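Local coordinates for multisubunit Na+/H+ antiporter, B subunit (Anoxybacillus flavithermus, PDB 6Z16), which is the B subunit of a membrane-embedded multisubunit antiporter that probably exchanges sodium ions for protons across the cell membrane, at residues S23-G37 against L111-F123. Numbering follows the deposited sequence.
Sequences SVQLFFAGHYYPGGG and LHTAVLFDLGVYF
Phe27, near the end of helix 6-28, pushes its ring as a knob into a hole on helix 114-137 formed by Val115, Asp118, Leu119 and Tyr122. With CG anti to the backbone N (chi1 174°), the ring reaches across to the other helix and puts the carbonyl O of Asp118 at its edge, 3.4 Å from Phe27 CE1. The Leu119 and Phe27 side chains cross at about a right angle, Leu119 CD1 lying 3.6 Å from Phe27 CZ. Tyr122 CG sits over one face, and the two rings meet obliquely, planes 41° apart, neither stacked nor edge-to-face; the Tyr122 hydroxyl goes on to a hydrogen bond with Thr44.

Further along, in the loop after the helix, His31 turns its ring edge to the methyl of Ala114, with CE1 3.5 Å from CB, while Val115 CG2 approaches obliquely. His31 NE2 is 3.7 Å from Asp118 OD2, without a hydrogen bond between them, and the two planes are 57° apart. Where the chain enters helix 37-54, Gly37 packs bare backbone against Val121 and Tyr122, its CA 4.5 Å from that of Tyr122. The two helices, predicted to span the membrane in roughly opposite directions, are thus joined mainly by apolar and aromatic packing, with imidazole and carboxylate close but not bonded.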
ATOM      1  N   SER B  23      20.209  -4.222 -11.140  1.00 46.63           N
ATOM      2  CA  SER B  23      20.869  -3.321 -12.080  1.00 38.78           C
ATOM      3  C   SER B  23      20.274  -1.918 -12.025  1.00 38.72           C
ATOM      4  O   SER B  23      21.010  -0.925 -12.079  1.00 47.48           O
ATOM      5  CB  SER B  23      20.783  -3.884 -13.492  1.00 38.51           C
ATOM      6  OG  SER B  23      19.447  -3.886 -13.948  1.00 42.26           O
ATOM      7  N   VAL B  24      18.949  -1.814 -11.885  1.00 37.17           N
ATOM      8  CA  VAL B  24      18.315  -0.501 -11.779  1.00 28.46           C
ATOM      9  C   VAL B  24      18.684   0.173 -10.459  1.00 32.20           C
ATOM     10  O   VAL B  24      18.904   1.390 -10.409  1.00 34.82           O
ATOM     11  CB  VAL B  24      16.792  -0.645 -11.966  1.00 35.13           C
ATOM     12  CG1 VAL B  24      16.060   0.640 -11.682  1.00 30.52           C
ATOM     13  CG2 VAL B  24      16.493  -1.077 -13.385  1.00 35.72           C
ATOM     14  N   GLN B  25      18.813  -0.607  -9.384  1.00 36.60           N
ATOM     15  CA  GLN B  25      19.243  -0.044  -8.109  1.00 40.75           C
ATOM     16  C   GLN B  25      20.704   0.389  -8.141  1.00 45.71           C
ATOM     17  O   GLN B  25      21.061   1.395  -7.516  1.00 41.83           O
ATOM     18  CB  GLN B  25      18.994  -1.058  -6.995  1.00 58.63           C
ATOM     19  CG  GLN B  25      19.377  -0.582  -5.608  1.00 83.07           C
ATOM     20  CD  GLN B  25      18.606   0.646  -5.185  1.00112.98           C
ATOM     21  OE1 GLN B  25      17.408   0.760  -5.440  1.00121.15           O
ATOM     22  NE2 GLN B  25      19.290   1.578  -4.535  1.00111.19           N
ATOM     23  N   LEU B  26      21.558  -0.346  -8.864  1.00 54.02           N
ATOM     24  CA  LEU B  26      22.926   0.110  -9.095  1.00 53.84           C
ATOM     25  C   LEU B  26      22.953   1.409  -9.882  1.00 57.58           C
ATOM     26  O   LEU B  26      23.785   2.284  -9.623  1.00 63.84           O
ATOM     27  CB  LEU B  26      23.729  -0.957  -9.837  1.00 43.25           C
ATOM     28  CG  LEU B  26      24.226  -2.183  -9.085  1.00 40.40           C
ATOM     29  CD1 LEU B  26      24.827  -3.165 -10.063  1.00 35.14           C
ATOM     30  CD2 LEU B  26      25.247  -1.749  -8.052  1.00 41.31           C
ATOM     31  N   PHE B  27      22.042   1.555 -10.841  1.00 49.74           N
ATOM     32  CA  PHE B  27      22.041   2.755 -11.666  1.00 44.84           C
ATOM     33  C   PHE B  27      21.532   3.981 -10.911  1.00 43.44           C
ATOM     34  O   PHE B  27      22.119   5.061 -11.022  1.00 46.77           O
ATOM     35  CB  PHE B  27      21.221   2.518 -12.924  1.00 61.71           C
ATOM     36  CG  PHE B  27      21.048   3.739 -13.744  1.00 81.28           C
ATOM     37  CD1 PHE B  27      22.134   4.325 -14.363  1.00 87.34           C
ATOM     38  CD2 PHE B  27      19.797   4.300 -13.911  1.00 80.57           C
ATOM     39  CE1 PHE B  27      21.979   5.462 -15.113  1.00 93.47           C
ATOM     40  CE2 PHE B  27      19.635   5.434 -14.664  1.00 95.83           C
ATOM     41  CZ  PHE B  27      20.729   6.017 -15.265  1.00 97.37           C
ATOM     42  N   PHE B  28      20.447   3.843 -10.144  1.00 49.36           N
ATOM     43  CA  PHE B  28      19.856   5.011  -9.490  1.00 43.54           C
ATOM     44  C   PHE B  28      20.687   5.508  -8.317  1.00 38.74           C
ATOM     45  O   PHE B  28      20.663   6.703  -8.013  1.00 38.52           O
ATOM     46  CB  PHE B  28      18.438   4.704  -9.009  1.00 51.59           C
ATOM     47  CG  PHE B  28      17.410   4.678 -10.102  1.00 51.91           C
ATOM     48  CD1 PHE B  28      17.668   5.245 -11.333  1.00 49.77           C
ATOM     49  CD2 PHE B  28      16.174   4.095  -9.888  1.00 59.78           C
ATOM     50  CE1 PHE B  28      16.722   5.221 -12.333  1.00 52.45           C
ATOM     51  CE2 PHE B  28      15.222   4.071 -10.883  1.00 56.41           C
ATOM     52  CZ  PHE B  28      15.499   4.633 -12.108  1.00 55.38           C
ATOM     53  N   ALA B  29      21.420   4.623  -7.645  1.00 41.24           N
ATOM     54  CA  ALA B  29      22.206   4.998  -6.477  1.00 50.17           C
ATOM     55  C   ALA B  29      23.647   5.333  -6.820  1.00 58.38           C
ATOM     56  O   ALA B  29      24.532   5.173  -5.972  1.00 59.03           O
ATOM     57  CB  ALA B  29      22.162   3.881  -5.436  1.00 64.26           C
ATOM     58  N   GLY B  30      23.905   5.806  -8.039  1.00 61.50           N
ATOM     59  CA  GLY B  30      25.276   5.987  -8.479  1.00 36.64           C
ATOM     60  C   GLY B  30      25.960   7.186  -7.853  1.00 26.27           C
ATOM     61  O   GLY B  30      27.147   7.127  -7.531  1.00 25.99           O
ATOM     62  N   HIS B  31      25.231   8.289  -7.677  1.00 28.01           N
ATOM     63  CA  HIS B  31      25.851   9.506  -7.166  1.00 36.31           C
ATOM     64  C   HIS B  31      26.160   9.456  -5.681  1.00 47.74           C
ATOM     65  O   HIS B  31      26.971  10.258  -5.212  1.00 44.33           O
ATOM     66  CB  HIS B  31      24.970  10.727  -7.418  1.00 53.76           C
ATOM     67  CG  HIS B  31      25.100  11.294  -8.792  1.00 80.91           C
ATOM     68  ND1 HIS B  31      24.331  12.348  -9.231  1.00 81.65           N
ATOM     69  CD2 HIS B  31      25.921  10.971  -9.817  1.00 88.64           C
ATOM     70  CE1 HIS B  31      24.667  12.645 -10.473  1.00 84.42           C
ATOM     71  NE2 HIS B  31      25.632  11.825 -10.851  1.00 87.82           N
ATOM     72  N   TYR B  32      25.527   8.565  -4.927  1.00 51.07           N
ATOM     73  CA  TYR B  32      25.658   8.582  -3.477  1.00 38.03           C
ATOM     74  C   TYR B  32      26.380   7.373  -2.917  1.00 40.38           C
ATOM     75  O   TYR B  32      26.996   7.473  -1.857  1.00 44.15           O
ATOM     76  CB  TYR B  32      24.274   8.686  -2.830  1.00 42.63           C
ATOM     77  CG  TYR B  32      23.558   9.962  -3.192  1.00 72.43           C
ATOM     78  CD1 TYR B  32      23.801  11.135  -2.498  1.00 72.54           C
ATOM     79  CD2 TYR B  32      22.658   9.998  -4.253  1.00 81.12           C
ATOM     80  CE1 TYR B  32      23.160  12.304  -2.830  1.00 80.88           C
ATOM     81  CE2 TYR B  32      22.015  11.163  -4.597  1.00 85.17           C
ATOM     82  CZ  TYR B  32      22.269  12.313  -3.883  1.00 88.30           C
ATOM     83  OH  TYR B  32      21.620  13.475  -4.228  1.00 92.76           O
ATOM     84  N   TYR B  33      26.326   6.247  -3.604  1.00 40.83           N
ATOM     85  CA  TYR B  33      26.907   4.994  -3.155  1.00 42.75           C
ATOM     86  C   TYR B  33      27.630   4.416  -4.366  1.00 42.04           C
ATOM     87  O   TYR B  33      27.498   4.991  -5.451  1.00 41.78           O
ATOM     88  CB  TYR B  33      25.798   4.098  -2.595  1.00 51.38           C
ATOM     89  CG  TYR B  33      25.161   4.711  -1.379  1.00 60.77           C
ATOM     90  CD1 TYR B  33      25.834   4.741  -0.166  1.00 67.30           C
ATOM     91  CD2 TYR B  33      23.902   5.288  -1.448  1.00 56.33           C
ATOM     92  CE1 TYR B  33      25.269   5.322   0.946  1.00 69.41           C
ATOM     93  CE2 TYR B  33      23.327   5.873  -0.339  1.00 63.77           C
ATOM     94  CZ  TYR B  33      24.015   5.884   0.853  1.00 69.72           C
ATOM     95  OH  TYR B  33      23.444   6.459   1.961  1.00 70.45           O
ATOM     96  N   PRO B  34      28.443   3.356  -4.245  1.00 49.29           N
ATOM     97  CA  PRO B  34      29.061   2.785  -5.448  1.00 51.84           C
ATOM     98  C   PRO B  34      28.044   2.199  -6.412  1.00 52.25           C
ATOM     99  O   PRO B  34      26.944   1.801  -6.031  1.00 56.09           O
ATOM    100  CB  PRO B  34      29.995   1.705  -4.892  1.00 43.23           C
ATOM    101  CG  PRO B  34      29.525   1.443  -3.542  1.00 51.72           C
ATOM    102  CD  PRO B  34      29.031   2.751  -3.038  1.00 48.52           C
ATOM    103  N   GLY B  35      28.432   2.173  -7.677  1.00 51.86           N
ATOM    104  CA  GLY B  35      27.548   1.881  -8.784  1.00 59.28           C
ATOM    105  C   GLY B  35      27.530   3.026  -9.777  1.00 71.38           C
ATOM    106  O   GLY B  35      28.186   4.051  -9.601  1.00 75.45           O
ATOM    107  N   GLY B  36      26.757   2.833 -10.836  1.00 70.58           N
ATOM    108  CA  GLY B  36      26.630   3.866 -11.845  1.00 73.87           C
ATOM    109  C   GLY B  36      26.040   3.296 -13.121  1.00 81.51           C
ATOM    110  O   GLY B  36      25.452   2.219 -13.118  1.00 78.23           O
ATOM    111  N   GLY B  37      26.217   4.053 -14.207  1.00 83.52           N
ATOM    112  CA  GLY B  37      25.706   3.620 -15.495  1.00 72.68           C
ATOM    113  C   GLY B  37      26.444   2.426 -16.062  1.00 73.44           C
ATOM    114  O   GLY B  37      25.851   1.614 -16.781  1.00 82.45           O
ATOM    115  N   LEU B 111      15.743  17.111 -10.873  1.00 93.13           N
ATOM    116  CA  LEU B 111      16.896  16.229 -10.836  1.00 85.05           C
ATOM    117  C   LEU B 111      18.134  16.942 -11.358  1.00 84.20           C
ATOM    118  O   LEU B 111      18.048  17.869 -12.168  1.00 88.72           O
ATOM    119  CB  LEU B 111      16.625  14.939 -11.630  1.00 80.02           C
ATOM    120  CG  LEU B 111      16.171  15.004 -13.090  1.00 81.38           C
ATOM    121  CD1 LEU B 111      17.327  14.992 -14.079  1.00 96.75           C
ATOM    122  CD2 LEU B 111      15.203  13.867 -13.389  1.00 81.07           C
ATOM    123  N   HIS B 112      19.287  16.489 -10.883  1.00 77.00           N
ATOM    124  CA  HIS B 112      20.568  16.966 -11.371  1.00 55.75           C
ATOM    125  C   HIS B 112      20.844  16.312 -12.717  1.00 55.70           C
ATOM    126  O   HIS B 112      20.598  15.119 -12.896  1.00 59.19           O
ATOM    127  CB  HIS B 112      21.655  16.622 -10.355  1.00 62.91           C
ATOM    128  CG  HIS B 112      22.933  17.369 -10.542  1.00 84.16           C
ATOM    129  ND1 HIS B 112      23.925  16.946 -11.399  1.00 95.90           N
ATOM    130  CD2 HIS B 112      23.397  18.497  -9.957  1.00 85.66           C
ATOM    131  CE1 HIS B 112      24.937  17.791 -11.345  1.00 97.90           C
ATOM    132  NE2 HIS B 112      24.641  18.742 -10.478  1.00 90.34           N
ATOM    133  N   THR B 113      21.340  17.093 -13.676  1.00 62.06           N
ATOM    134  CA  THR B 113      21.420  16.601 -15.049  1.00 65.61           C
ATOM    135  C   THR B 113      22.622  15.711 -15.326  1.00 61.30           C
ATOM    136  O   THR B 113      22.798  15.290 -16.473  1.00 59.62           O
ATOM    137  CB  THR B 113      21.429  17.757 -16.045  1.00 70.53           C
ATOM    138  OG1 THR B 113      22.494  18.650 -15.727  1.00 71.64           O
ATOM    139  CG2 THR B 113      20.135  18.495 -16.011  1.00 75.43           C
ATOM    140  N   ALA B 114      23.445  15.406 -14.325  1.00 55.48           N
ATOM    141  CA  ALA B 114      24.459  14.376 -14.502  1.00 51.53           C
ATOM    142  C   ALA B 114      23.846  12.983 -14.566  1.00 68.30           C
ATOM    143  O   ALA B 114      24.480  12.054 -15.083  1.00 73.09           O
ATOM    144  CB  ALA B 114      25.484  14.460 -13.376  1.00 26.75           C
ATOM    145  N   VAL B 115      22.613  12.832 -14.082  1.00 63.87           N
ATOM    146  CA  VAL B 115      21.938  11.544 -14.100  1.00 59.77           C
ATOM    147  C   VAL B 115      21.494  11.182 -15.513  1.00 69.65           C
ATOM    148  O   VAL B 115      21.515  10.009 -15.893  1.00 69.34           O
ATOM    149  CB  VAL B 115      20.774  11.582 -13.093  1.00 63.51           C
ATOM    150  CG1 VAL B 115      20.040  10.249 -13.019  1.00 65.12           C
ATOM    151  CG2 VAL B 115      21.298  11.981 -11.724  1.00 58.60           C
ATOM    152  N   LEU B 116      21.129  12.167 -16.339  1.00 69.78           N
ATOM    153  CA  LEU B 116      20.828  11.849 -17.735  1.00 69.72           C
ATOM    154  C   LEU B 116      22.087  11.547 -18.535  1.00 65.06           C
ATOM    155  O   LEU B 116      22.036  10.776 -19.505  1.00 64.84           O
ATOM    156  CB  LEU B 116      20.031  12.973 -18.394  1.00 79.06           C
ATOM    157  CG  LEU B 116      18.509  12.786 -18.413  1.00 82.32           C
ATOM    158  CD1 LEU B 116      17.896  12.870 -17.041  1.00 80.00           C
ATOM    159  CD2 LEU B 116      17.853  13.783 -19.359  1.00 90.21           C
ATOM    160  N   PHE B 117      23.222  12.118 -18.132  1.00 59.10           N
ATOM    161  CA  PHE B 117      24.503  11.719 -18.704  1.00 52.33           C
ATOM    162  C   PHE B 117      24.797  10.256 -18.381  1.00 57.55           C
ATOM    163  O   PHE B 117      25.157   9.466 -19.269  1.00 49.43           O
ATOM    164  CB  PHE B 117      25.599  12.636 -18.169  1.00 52.23           C
ATOM    165  CG  PHE B 117      26.926  12.447 -18.825  1.00 65.03           C
ATOM    166  CD1 PHE B 117      27.183  12.999 -20.064  1.00 64.37           C
ATOM    167  CD2 PHE B 117      27.919  11.716 -18.206  1.00 68.89           C
ATOM    168  CE1 PHE B 117      28.405  12.827 -20.671  1.00 55.75           C
ATOM    169  CE2 PHE B 117      29.141  11.536 -18.809  1.00 71.07           C
ATOM    170  CZ  PHE B 117      29.384  12.096 -20.044  1.00 66.71           C
ATOM    171  N   ASP B 118      24.599   9.873 -17.110  1.00 51.75           N
ATOM    172  CA  ASP B 118      24.632   8.466 -16.708  1.00 39.30           C
ATOM    173  C   ASP B 118      23.631   7.607 -17.466  1.00 41.65           C
ATOM    174  O   ASP B 118      23.892   6.428 -17.710  1.00 47.39           O
ATOM    175  CB  ASP B 118      24.361   8.338 -15.210  1.00 62.65           C
ATOM    176  CG  ASP B 118      25.597   8.526 -14.375  1.00 92.14           C
ATOM    177  OD1 ASP B 118      26.678   8.131 -14.848  1.00 97.07           O
ATOM    178  OD2 ASP B 118      25.491   9.046 -13.242  1.00 96.09           O
ATOM    179  N   LEU B 119      22.480   8.166 -17.826  1.00 31.38           N
ATOM    180  CA  LEU B 119      21.477   7.388 -18.539  1.00 31.11           C
ATOM    181  C   LEU B 119      21.920   7.116 -19.968  1.00 36.90           C
ATOM    182  O   LEU B 119      21.673   6.030 -20.510  1.00 39.25           O
ATOM    183  CB  LEU B 119      20.143   8.122 -18.497  1.00 37.41           C
ATOM    184  CG  LEU B 119      18.911   7.399 -19.023  1.00 35.70           C
ATOM    185  CD1 LEU B 119      18.657   6.149 -18.223  1.00 29.75           C
ATOM    186  CD2 LEU B 119      17.719   8.310 -18.943  1.00 35.20           C
ATOM    187  N   GLY B 120      22.611   8.082 -20.576  1.00 33.44           N
ATOM    188  CA  GLY B 120      23.248   7.831 -21.860  1.00 29.55           C
ATOM    189  C   GLY B 120      24.328   6.768 -21.780  1.00 32.40           C
ATOM    190  O   GLY B 120      24.425   5.902 -22.662  1.00 40.83           O
ATOM    191  N   VAL B 121      25.136   6.810 -20.706  1.00 29.58           N
ATOM    192  CA  VAL B 121      26.128   5.761 -20.432  1.00 32.38           C
ATOM    193  C   VAL B 121      25.456   4.394 -20.348  1.00 36.18           C
ATOM    194  O   VAL B 121      25.911   3.417 -20.958  1.00 34.82           O
ATOM    195  CB  VAL B 121      26.896   6.064 -19.131  1.00 26.66           C
ATOM    196  CG1 VAL B 121      27.868   4.951 -18.816  1.00 16.85           C
ATOM    197  CG2 VAL B 121      27.626   7.373 -19.196  1.00 24.48           C
ATOM    198  N   TYR B 122      24.344   4.330 -19.610  1.00 33.04           N
ATOM    199  CA  TYR B 122      23.580   3.104 -19.402  1.00 33.49           C
ATOM    200  C   TYR B 122      23.095   2.513 -20.720  1.00 31.13           C
ATOM    201  O   TYR B 122      23.289   1.317 -20.984  1.00 34.57           O
ATOM    202  CB  TYR B 122      22.396   3.413 -18.484  1.00 47.65           C
ATOM    203  CG  TYR B 122      21.528   2.239 -18.107  1.00 55.02           C
ATOM    204  CD1 TYR B 122      21.868   1.410 -17.053  1.00 53.76           C
ATOM    205  CD2 TYR B 122      20.370   1.955 -18.819  1.00 57.63           C
ATOM    206  CE1 TYR B 122      21.074   0.337 -16.712  1.00 60.74           C
ATOM    207  CE2 TYR B 122      19.580   0.880 -18.495  1.00 62.01           C
ATOM    208  CZ  TYR B 122      19.934   0.077 -17.442  1.00 63.34           C
ATOM    209  OH  TYR B 122      19.137  -0.990 -17.112  1.00 67.71           O
ATOM    210  N   PHE B 123      22.465   3.343 -21.560  1.00 30.47           N
ATOM    211  CA  PHE B 123      21.920   2.832 -22.817  1.00 39.60           C
ATOM    212  C   PHE B 123      23.014   2.376 -23.772  1.00 41.73           C
ATOM    213  O   PHE B 123      22.848   1.359 -24.458  1.00 40.80           O
ATOM    214  CB  PHE B 123      21.038   3.863 -23.519  1.00 54.36           C
ATOM    215  CG  PHE B 123      19.689   4.031 -22.905  1.00 75.75           C
ATOM    216  CD1 PHE B 123      18.785   2.986 -22.926  1.00 84.42           C
ATOM    217  CD2 PHE B 123      19.286   5.255 -22.400  1.00 76.11           C
ATOM    218  CE1 PHE B 123      17.531   3.131 -22.383  1.00 90.42           C
ATOM    219  CE2 PHE B 123      18.035   5.408 -21.864  1.00 78.71           C
ATOM    220  CZ  PHE B 123      17.154   4.347 -21.858  1.00 86.50           C
TER